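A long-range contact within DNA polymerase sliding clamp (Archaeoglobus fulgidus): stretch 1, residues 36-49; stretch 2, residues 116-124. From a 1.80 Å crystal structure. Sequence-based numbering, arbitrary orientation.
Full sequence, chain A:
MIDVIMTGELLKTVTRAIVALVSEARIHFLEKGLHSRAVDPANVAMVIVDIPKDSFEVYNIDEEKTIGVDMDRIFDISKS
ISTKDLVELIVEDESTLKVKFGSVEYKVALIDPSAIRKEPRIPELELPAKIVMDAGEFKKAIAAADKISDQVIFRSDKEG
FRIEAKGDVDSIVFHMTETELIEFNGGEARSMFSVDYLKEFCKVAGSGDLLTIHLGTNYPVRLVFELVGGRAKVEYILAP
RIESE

Stretch 1 (36-49) SRAVDPANVAMVIV
Stretch 2, residues 116-124: IRKEPRIPE

Stretch 1 is a hairpin: strand 36-39 and strand 45-49 run antiparallel, paired Ser36 with Val49 and Ala38 with Val47, and joined through a type I turn from Asp40 to Asn43. Asp40 (chi1 p) steadies the loop, its OD2 accepting from Val44 N at 2.8 Å and Ala45 N at 3.1 Å. Stretch 2 is extended without being a strand, phi -37 to -93° and psi 119 to 153° from Arg117 to Pro123. Its register is set by CA atoms: Ala38 to Pro120 at 6.4 Å, Ile48 to Ile122 at 8.4 Å.

Alternation gives the hairpin its relief. Arg37, Val39, Met46 and Ile48 point CB toward stretch 2, while Ala38 points away, so that its backbone floors a low place between Arg37 and Val39, where Pro120 CG comes within 4.1 Å of Ala38 CA. The Pro120 ring, C-gamma endo, is the bump that fills this hollow. Val39 (t) walls it with CG2 3.7 Å from Pro120 CB, and Met46, extended t, t and then m, brings CE to 3.8 Å from the same CB. Met46 SD also meets Pro123 CD at 4.1 Å. Farther along, Ile48 (m, t) sets CD1 4.1 Å from CG2 of Ile122 (m, t).

Two arginines reach across. Arg37 (p, t, p) lays one guanidinium face against Ile122, NH1 to CG1 3.7 Å, while NH1 donates to Pro120 O at 3.1 Å; that oxygen's position is less certain. Water 1 links Arg37 N (2.8 Å) to Glu119 OE1 (2.5 Å). Arg117, all t, stretches to the turn: one face covers Val39, and NH2 donates to Asn43 OD1 at 2.8 Å, 164° at the hydrogen. Together the stretches bury 572 Å²: apolar bumps seat the chain, and long arginines fasten it.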

ATOM      1  N   SER A  36      23.865 -16.409  15.240  1.00 16.86           N
ATOM      2  CA  SER A  36      24.456 -15.956  13.983  1.00 17.62           C
ATOM      3  C   SER A  36      24.942 -14.521  14.141  1.00 18.44           C
ATOM      4  O   SER A  36      24.253 -13.685  14.721  1.00 18.27           O
ATOM      5  CB  SER A  36      23.443 -16.032  12.837  1.00 17.83           C
ATOM      6  OG  SER A  36      24.060 -15.718  11.594  1.00 18.44           O
ATOM      7  N   ARG A  37      26.135 -14.240  13.628  1.00 18.79           N
ATOM      8  CA  ARG A  37      26.697 -12.899  13.726  1.00 19.78           C
ATOM      9  C   ARG A  37      27.370 -12.558  12.403  1.00 19.51           C
ATOM     10  O   ARG A  37      27.895 -13.445  11.723  1.00 19.54           O
ATOM     11  CB  ARG A  37      27.719 -12.839  14.862  1.00 22.67           C
ATOM     12  CG  ARG A  37      28.972 -13.646  14.579  1.00 26.00           C
ATOM     13  CD  ARG A  37      29.938 -13.650  15.747  1.00 29.60           C
ATOM     14  NE  ARG A  37      29.496 -14.527  16.825  1.00 32.67           N
ATOM     15  CZ  ARG A  37      30.277 -14.918  17.823  1.00 33.76           C
ATOM     16  NH1 ARG A  37      31.538 -14.507  17.869  1.00 34.81           N
ATOM     17  NH2 ARG A  37      29.804 -15.712  18.773  1.00 34.81           N
ATOM     18  N   ALA A  38      27.346 -11.280  12.037  1.00 18.46           N
ATOM     19  CA  ALA A  38      27.947 -10.836  10.786  1.00 19.16           C
ATOM     20  C   ALA A  38      28.188  -9.331  10.767  1.00 19.47           C
ATOM     21  O   ALA A  38      27.486  -8.569  11.427  1.00 17.95           O
ATOM     22  CB  ALA A  38      27.051 -11.226   9.611  1.00 18.41           C
ATOM     23  N   VAL A  39      29.189  -8.912   9.999  1.00 19.72           N
ATOM     24  CA  VAL A  39      29.526  -7.502   9.860  1.00 20.58           C
ATOM     25  C   VAL A  39      29.281  -7.129   8.403  1.00 20.61           C
ATOM     26  O   VAL A  39      29.499  -7.952   7.514  1.00 21.74           O
ATOM     27  CB  VAL A  39      31.007  -7.247  10.204  1.00 21.35           C
ATOM     28  CG1 VAL A  39      31.314  -5.767  10.115  1.00 22.26           C
ATOM     29  CG2 VAL A  39      31.304  -7.772  11.590  1.00 23.39           C
ATOM     30  N   ASP A  40      28.827  -5.907   8.148  1.00 21.01           N
ATOM     31  CA  ASP A  40      28.556  -5.510   6.773  1.00 22.34           C
ATOM     32  C   ASP A  40      29.842  -5.264   5.988  1.00 23.85           C
ATOM     33  O   ASP A  40      30.928  -5.209   6.567  1.00 23.06           O
ATOM     34  CB  ASP A  40      27.634  -4.281   6.718  1.00 22.31           C
ATOM     35  CG  ASP A  40      28.342  -2.981   7.048  1.00 21.83           C
ATOM     36  OD1 ASP A  40      27.887  -1.940   6.534  1.00 24.17           O
ATOM     37  OD2 ASP A  40      29.325  -2.990   7.818  1.00 22.00           O
ATOM     38  N   PRO A  41      29.733  -5.146   4.651  1.00 25.35           N
ATOM     39  CA  PRO A  41      30.888  -4.913   3.775  1.00 26.54           C
ATOM     40  C   PRO A  41      31.746  -3.715   4.174  1.00 26.69           C
ATOM     41  O   PRO A  41      32.975  -3.783   4.126  1.00 28.11           O
ATOM     42  CB  PRO A  41      30.244  -4.731   2.403  1.00 26.64           C
ATOM     43  CG  PRO A  41      29.052  -5.640   2.478  1.00 27.34           C
ATOM     44  CD  PRO A  41      28.504  -5.324   3.855  1.00 25.94           C
ATOM     45  N   ALA A  42      31.100  -2.624   4.570  1.00 26.68           N
ATOM     46  CA  ALA A  42      31.821  -1.416   4.962  1.00 26.44           C
ATOM     47  C   ALA A  42      32.414  -1.480   6.371  1.00 26.04           C
ATOM     48  O   ALA A  42      33.140  -0.571   6.781  1.00 26.27           O
ATOM     49  CB  ALA A  42      30.900  -0.211   4.844  1.00 26.57           C
ATOM     50  N   ASN A  43      32.111  -2.548   7.107  1.00 25.36           N
ATOM     51  CA  ASN A  43      32.610  -2.712   8.472  1.00 24.68           C
ATOM     52  C   ASN A  43      32.182  -1.552   9.365  1.00 23.69           C
ATOM     53  O   ASN A  43      32.937  -1.086  10.221  1.00 24.20           O
ATOM     54  CB  ASN A  43      34.134  -2.830   8.471  1.00 26.62           C
ATOM     55  CG  ASN A  43      34.606  -4.215   8.092  1.00 27.14           C
ATOM     56  OD1 ASN A  43      34.745  -5.092   8.947  1.00 27.95           O
ATOM     57  ND2 ASN A  43      34.835  -4.429   6.803  1.00 27.96           N
ATOM     58  N   VAL A  44      30.954  -1.096   9.158  1.00 22.19           N
ATOM     59  CA  VAL A  44      30.402   0.006   9.929  1.00 20.19           C
ATOM     60  C   VAL A  44      29.376  -0.519  10.930  1.00 19.47           C
ATOM     61  O   VAL A  44      29.148   0.087  11.975  1.00 17.77           O
ATOM     62  CB  VAL A  44      29.726   1.032   8.995  1.00 20.96           C
ATOM     63  CG1 VAL A  44      29.078   2.137   9.803  1.00 21.63           C
ATOM     64  CG2 VAL A  44      30.762   1.618   8.032  1.00 22.30           C
ATOM     65  N   ALA A  45      28.774  -1.659  10.610  1.00 18.72           N
ATOM     66  CA  ALA A  45      27.762  -2.250  11.482  1.00 18.63           C
ATOM     67  C   ALA A  45      27.885  -3.763  11.587  1.00 18.42           C
ATOM     68  O   ALA A  45      28.359  -4.429  10.663  1.00 19.98           O
ATOM     69  CB  ALA A  45      26.376  -1.878  10.973  1.00 19.21           C
ATOM     70  N   MET A  46      27.453  -4.298  12.724  1.00 17.06           N
ATOM     71  CA  MET A  46      27.482  -5.729  12.977  1.00 17.66           C
ATOM     72  C   MET A  46      26.105  -6.133  13.501  1.00 16.37           C
ATOM     73  O   MET A  46      25.397  -5.315  14.086  1.00 14.86           O
ATOM     74  CB  MET A  46      28.547  -6.057  14.031  1.00 20.49           C
ATOM     75  CG  MET A  46      28.677  -7.541  14.387  1.00 25.07           C
ATOM     76  SD  MET A  46      29.827  -7.863  15.768  1.00 30.40           S
ATOM     77  CE  MET A  46      31.388  -7.949  14.922  1.00 30.46           C
ATOM     78  N   VAL A  47      25.728  -7.383  13.269  1.00 15.69           N
ATOM     79  CA  VAL A  47      24.452  -7.894  13.764  1.00 15.52           C
ATOM     80  C   VAL A  47      24.727  -9.208  14.487  1.00 15.39           C
ATOM     81  O   VAL A  47      25.532 -10.025  14.037  1.00 15.68           O
ATOM     82  CB  VAL A  47      23.427  -8.116  12.615  1.00 15.64           C
ATOM     83  CG1 VAL A  47      23.937  -9.161  11.633  1.00 16.71           C
ATOM     84  CG2 VAL A  47      22.069  -8.531  13.206  1.00 15.54           C
ATOM     85  N   ILE A  48      24.079  -9.393  15.631  1.00 14.81           N
ATOM     86  CA  ILE A  48      24.251 -10.599  16.419  1.00 15.25           C
ATOM     87  C   ILE A  48      22.845 -11.095  16.721  1.00 15.25           C
ATOM     88  O   ILE A  48      22.072 -10.394  17.370  1.00 14.37           O
ATOM     89  CB  ILE A  48      24.959 -10.306  17.750  1.00 16.27           C
ATOM     90  CG1 ILE A  48      26.279  -9.565  17.496  1.00 17.43           C
ATOM     91  CG2 ILE A  48      25.204 -11.612  18.496  1.00 16.63           C
ATOM     92  CD1 ILE A  48      26.889  -8.948  18.751  1.00 19.81           C
ATOM     93  N   VAL A  49      22.528 -12.292  16.239  1.00 14.85           N
ATOM     94  CA  VAL A  49      21.210 -12.884  16.433  1.00 15.13           C
ATOM     95  C   VAL A  49      21.263 -14.102  17.345  1.00 15.07           C
ATOM     96  O   VAL A  49      22.100 -14.988  17.176  1.00 15.18           O
ATOM     97  CB  VAL A  49      20.587 -13.334  15.085  1.00 15.25           C
ATOM     98  CG1 VAL A  49      19.270 -14.065  15.336  1.00 17.28           C
ATOM     99  CG2 VAL A  49      20.355 -12.133  14.184  1.00 16.58           C
ATOM    100  N   ILE A 116      32.594 -18.627   3.434  1.00 36.67           N
ATOM    101  CA  ILE A 116      31.980 -17.410   3.946  1.00 36.40           C
ATOM    102  C   ILE A 116      32.998 -16.616   4.760  1.00 36.87           C
ATOM    103  O   ILE A 116      33.884 -17.194   5.391  1.00 36.51           O
ATOM    104  CB  ILE A 116      30.761 -17.743   4.837  1.00 35.62           C
ATOM    105  CG1 ILE A 116      29.718 -18.507   4.016  1.00 34.95           C
ATOM    106  CG2 ILE A 116      30.159 -16.465   5.409  1.00 34.78           C
ATOM    107  CD1 ILE A 116      28.470 -18.881   4.796  1.00 34.11           C
ATOM    108  N   ARG A 117      32.871 -15.295   4.736  1.00 37.61           N
ATOM    109  CA  ARG A 117      33.783 -14.428   5.471  1.00 39.35           C
ATOM    110  C   ARG A 117      33.963 -14.890   6.911  1.00 39.96           C
ATOM    111  O   ARG A 117      32.991 -15.186   7.605  1.00 39.99           O
ATOM    112  CB  ARG A 117      33.273 -12.987   5.460  1.00 39.65           C
ATOM    113  CG  ARG A 117      34.068 -12.070   6.372  1.00 41.09           C
ATOM    114  CD  ARG A 117      33.590 -10.635   6.298  1.00 41.74           C
ATOM    115  NE  ARG A 117      34.291  -9.800   7.272  1.00 42.57           N
ATOM    116  CZ  ARG A 117      34.152  -8.482   7.367  1.00 42.92           C
ATOM    117  NH1 ARG A 117      33.336  -7.837   6.542  1.00 43.04           N
ATOM    118  NH2 ARG A 117      34.827  -7.812   8.292  1.00 42.84           N
ATOM    119  N   LYS A 118      35.220 -14.940   7.348  1.00 40.77           N
ATOM    120  CA  LYS A 118      35.576 -15.360   8.701  1.00 41.32           C
ATOM    121  C   LYS A 118      34.581 -14.899   9.756  1.00 40.98           C
ATOM    122  O   LYS A 118      34.091 -13.771   9.718  1.00 41.00           O
ATOM    123  CB  LYS A 118      36.969 -14.835   9.067  1.00 42.18           C
ATOM    124  CG  LYS A 118      38.122 -15.573   8.404  1.00 43.69           C
ATOM    125  CD  LYS A 118      38.262 -16.985   8.958  1.00 44.49           C
ATOM    126  CE  LYS A 118      39.472 -17.696   8.369  1.00 44.92           C
ATOM    127  NZ  LYS A 118      39.644 -19.065   8.936  1.00 45.26           N
ATOM    128  N   GLU A 119      34.292 -15.785  10.702  1.00 40.53           N
ATOM    129  CA  GLU A 119      33.367 -15.484  11.785  1.00 40.34           C
ATOM    130  C   GLU A 119      33.938 -14.330  12.611  1.00 39.81           C
ATOM    131  O   GLU A 119      35.036 -14.434  13.158  1.00 39.86           O
ATOM    132  CB  GLU A 119      33.197 -16.720  12.670  1.00 40.53           C
ATOM    133  CG  GLU A 119      32.024 -16.662  13.627  1.00 41.07           C
ATOM    134  CD  GLU A 119      30.691 -16.799  12.924  1.00 41.04           C
ATOM    135  OE1 GLU A 119      29.669 -16.932  13.623  1.00 41.54           O
ATOM    136  OE2 GLU A 119      30.659 -16.773  11.675  1.00 41.78           O
ATOM    137  N   PRO A 120      33.201 -13.210  12.708  1.00 39.17           N
ATOM    138  CA  PRO A 120      33.662 -12.048  13.476  1.00 38.97           C
ATOM    139  C   PRO A 120      33.562 -12.240  14.989  1.00 39.13           C
ATOM    140  O   PRO A 120      32.735 -13.013  15.471  1.00 39.11           O
ATOM    141  CB  PRO A 120      32.754 -10.931  12.977  1.00 38.59           C
ATOM    142  CG  PRO A 120      31.464 -11.651  12.746  1.00 38.68           C
ATOM    143  CD  PRO A 120      31.917 -12.922  12.045  1.00 38.62           C
ATOM    144  N   ARG A 121      34.412 -11.537  15.730  1.00 38.95           N
ATOM    145  CA  ARG A 121      34.408 -11.623  17.186  1.00 39.01           C
ATOM    146  C   ARG A 121      33.514 -10.540  17.781  1.00 38.38           C
ATOM    147  O   ARG A 121      33.394  -9.450  17.227  1.00 37.82           O
ATOM    148  CB  ARG A 121      35.828 -11.468  17.743  1.00 40.03           C
ATOM    149  CG  ARG A 121      36.768 -12.621  17.420  1.00 42.02           C
ATOM    150  CD  ARG A 121      38.097 -12.459  18.151  1.00 43.96           C
ATOM    151  NE  ARG A 121      38.996 -13.588  17.923  1.00 45.75           N
ATOM    152  CZ  ARG A 121      40.192 -13.717  18.490  1.00 46.66           C
ATOM    153  NH1 ARG A 121      40.639 -12.786  19.325  1.00 47.16           N
ATOM    154  NH2 ARG A 121      40.942 -14.778  18.225  1.00 47.19           N
ATOM    155  N   ILE A 122      32.887 -10.850  18.910  1.00 38.00           N
ATOM    156  CA  ILE A 122      32.013  -9.896  19.581  1.00 38.17           C
ATOM    157  C   ILE A 122      32.848  -8.941  20.430  1.00 39.07           C
ATOM    158  O   ILE A 122      33.548  -9.363  21.349  1.00 38.82           O
ATOM    159  CB  ILE A 122      30.997 -10.617  20.495  1.00 37.50           C
ATOM    160  CG1 ILE A 122      30.121 -11.554  19.658  1.00 37.04           C
ATOM    161  CG2 ILE A 122      30.136  -9.593  21.226  1.00 37.23           C
ATOM    162  CD1 ILE A 122      29.164 -12.396  20.475  1.00 37.21           C
ATOM    163  N   PRO A 123      32.779  -7.635  20.135  1.00 40.26           N
ATOM    164  CA  PRO A 123      33.548  -6.646  20.899  1.00 40.94           C
ATOM    165  C   PRO A 123      33.108  -6.562  22.359  1.00 41.72           C
ATOM    166  O   PRO A 123      31.917  -6.524  22.651  1.00 42.06           O
ATOM    167  CB  PRO A 123      33.286  -5.350  20.135  1.00 41.25           C
ATOM    168  CG  PRO A 123      31.892  -5.548  19.619  1.00 40.77           C
ATOM    169  CD  PRO A 123      31.934  -6.978  19.121  1.00 40.37           C
ATOM    170  N   GLU A 124      34.074  -6.548  23.275  1.00 42.34           N
ATOM    171  CA  GLU A 124      33.770  -6.457  24.700  1.00 42.72           C
ATOM    172  C   GLU A 124      33.658  -4.988  25.084  1.00 42.36           C
ATOM    173  O   GLU A 124      34.485  -4.455  25.826  1.00 42.73           O
ATOM    174  CB  GLU A 124      34.864  -7.131  25.534  1.00 43.84           C
ATOM    175  CG  GLU A 124      34.932  -8.639  25.363  1.00 45.59           C
ATOM    176  CD  GLU A 124      35.951  -9.283  26.285  1.00 47.02           C
ATOM    177  OE1 GLU A 124      37.148  -8.932  26.189  1.00 47.28           O
ATOM    178  OE2 GLU A 124      35.553 -10.138  27.109  1.00 47.79           O
TER
HETATM  179  O   HOH W   1      27.399 -16.578  12.738  1.00 20.77           O
HETATM  180  O   HOH W   2      33.483 -13.336  20.126  1.00 33.40           O